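Long-range contact in ferredoxin, 2Fe-2S (PDB 1M2D), which carries a [2Fe-2S] cluster and transfers electrons in metabolic reactions, and forms a homodimer with a thioredoxin-like fold: residues F31-M35 with V49-T53. The protein carries 1 engineered substitution. Sequence-based numbering, arbitrary orientation.
Sequences FQAFM and VITPT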
loop_
_atom_site.group_PDB
_atom_site.type_symbol
_atom_site.label_atom_id
_atom_site.label_comp_id
_atom_site.label_asym_id
_atom_site.label_seq_id
_atom_site.Cartn_x
_atom_site.Cartn_y
_atom_site.Cartn_z
ATOM N N PHE A 31 -6.674 2.196 -11.263
ATOM C CA PHE A 31 -6.696 0.971 -10.476
ATOM C C PHE A 31 -7.373 -0.112 -11.305
ATOM O O PHE A 31 -6.921 -1.246 -11.457
ATOM C CB PHE A 31 -7.401 1.168 -9.132
ATOM C CG PHE A 31 -7.594 -0.087 -8.332
ATOM C CD1 PHE A 31 -6.506 -0.703 -7.726
ATOM C CD2 PHE A 31 -8.838 -0.674 -8.184
ATOM C CE1 PHE A 31 -6.661 -1.869 -7.024
ATOM C CE2 PHE A 31 -8.984 -1.872 -7.494
ATOM C CZ PHE A 31 -7.920 -2.465 -6.942
ATOM N N GLN A 32 -8.526 0.152 -11.873
ATOM C CA GLN A 32 -9.288 -0.767 -12.714
ATOM C C GLN A 32 -8.412 -1.240 -13.893
ATOM O O GLN A 32 -8.399 -2.406 -14.229
ATOM C CB GLN A 32 -10.525 -0.092 -13.242
ATOM C CG GLN A 32 -11.514 -0.654 -14.251
ATOM C CD GLN A 32 -12.734 0.264 -14.151
ATOM O OE1 GLN A 32 -12.607 1.436 -14.522
ATOM N NE2 GLN A 32 -13.845 -0.208 -13.603
ATOM N N ALA A 33 -7.707 -0.346 -14.538
ATOM C CA ALA A 33 -6.865 -0.698 -15.688
ATOM C C ALA A 33 -5.724 -1.633 -15.281
ATOM O O ALA A 33 -5.463 -2.607 -16.008
ATOM C CB ALA A 33 -6.321 0.518 -16.371
ATOM N N PHE A 34 -5.126 -1.386 -14.143
ATOM C CA PHE A 34 -4.133 -2.339 -13.629
ATOM C C PHE A 34 -4.731 -3.726 -13.337
ATOM O O PHE A 34 -4.215 -4.716 -13.758
ATOM C CB PHE A 34 -3.392 -1.883 -12.357
ATOM C CG PHE A 34 -2.226 -0.933 -12.579
ATOM C CD1 PHE A 34 -2.296 0.401 -12.262
ATOM C CD2 PHE A 34 -1.020 -1.427 -13.083
ATOM C CE1 PHE A 34 -1.241 1.283 -12.389
ATOM C CE2 PHE A 34 0.033 -0.548 -13.210
ATOM C CZ PHE A 34 -0.058 0.788 -12.871
ATOM N N MET A 35 -5.859 -3.716 -12.645
ATOM C CA MET A 35 -6.570 -4.978 -12.431
ATOM C C MET A 35 -6.960 -5.674 -13.745
ATOM O O MET A 35 -6.802 -6.889 -13.864
ATOM C CB MET A 35 -7.819 -4.768 -11.578
ATOM C CG MET A 35 -7.438 -4.304 -10.194
ATOM S SD MET A 35 -6.583 -5.551 -9.168
ATOM C CE MET A 35 -7.986 -6.507 -8.570
ATOM N N VAL A 49 0.968 -7.955 -7.522
ATOM C CA VAL A 49 -0.219 -7.679 -6.700
ATOM C C VAL A 49 -0.547 -6.205 -6.880
ATOM O O VAL A 49 0.374 -5.397 -6.857
ATOM C CB VAL A 49 -0.023 -7.993 -5.233
ATOM C CG1 VAL A 49 -1.166 -7.468 -4.395
ATOM C CG2 VAL A 49 0.027 -9.513 -5.058
ATOM N N ILE A 50 -1.804 -5.859 -7.027
ATOM C CA ILE A 50 -2.327 -4.532 -7.183
ATOM C C ILE A 50 -3.210 -4.260 -5.971
ATOM O O ILE A 50 -4.180 -4.966 -5.740
ATOM C CB ILE A 50 -3.176 -4.282 -8.469
ATOM C CG1 ILE A 50 -2.599 -4.870 -9.733
ATOM C CG2 ILE A 50 -3.397 -2.784 -8.616
ATOM C CD1 ILE A 50 -1.216 -4.318 -10.056
ATOM N N THR A 51 -2.890 -3.232 -5.203
ATOM C CA THR A 51 -3.570 -2.912 -3.954
ATOM C C THR A 51 -4.067 -1.489 -3.984
ATOM O O THR A 51 -3.293 -0.571 -4.230
ATOM C CB THR A 51 -2.632 -3.102 -2.740
ATOM O OG1 THR A 51 -2.138 -4.447 -2.744
ATOM C CG2 THR A 51 -3.317 -2.797 -1.439
ATOM N N PRO A 52 -5.365 -1.256 -3.682
ATOM C CA PRO A 52 -5.871 0.105 -3.559
ATOM C C PRO A 52 -5.583 0.682 -2.179
ATOM O O PRO A 52 -5.646 -0.056 -1.204
ATOM C CB PRO A 52 -7.403 -0.091 -3.771
ATOM C CG PRO A 52 -7.661 -1.456 -3.186
ATOM C CD PRO A 52 -6.411 -2.273 -3.418
ATOM N N THR A 53 -5.314 1.982 -2.123
ATOM C CA THR A 53 -4.951 2.607 -0.868
ATOM C C THR A 53 -5.677 3.901 -0.627
ATOM O O THR A 53 -6.260 4.524 -1.524
ATOM C CB THR A 53 -3.426 2.936 -0.762
ATOM O OG1 THR A 53 -3.116 4.073 -1.551
ATOM C CG2 THR A 53 -2.587 1.782 -1.280
#
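Ile50 fills the hollow between Phe31, Phe34 and Met35, three side chains that helix 27-40 brings to one flank by spacings of three and four residues. Its CG2 lies 3.7 Å from Phe31 CE1 and 3.8 Å from Phe34 CB, while its CB meets Met35 SD at 3.7 Å. A branched aliphatic side chain suits this place because it offers methyl and methylene surface to several neighbours at once, and the flexible thioether of Met35, an exposed residue, can bend along it.

Nearer the end of the strand, Pro52 lies over one face of the Phe31 ring in a CH-pi contact, its CB 4.0 Å from the ring centroid; its CD also comes within 3.6 Å of Phe31 CE1. Proline supplies a compact apolar surface, and, although it lacks an amide hydrogen, its backbone still hydrogen-bonds to the second subunit.

Strand alternation points Ile50 and Pro52 toward the helix and Thr51 away, where its OG1 hydrogen-bonds His5 NE2 of the adjacent strand 4-9. Phe34 starts toward the strand, but its ring leads away to pack on Val82, Ile85 and Val86 of helix 82-91, so this buried residue packs helix 27-40 against helix 82-91 as well as on the strand.

The short helix and strand segments run nearly antiparallel, at 162°, with axes 9.1 Å apart at closest approach, a spacing filled by side chains. Strand 48-53 lies next to and parallel to strand 4-9, with helix 27-40 between them in sequence and packed on the sheet: the beta-alpha-beta crossover characteristic of the thioredoxin-like fold.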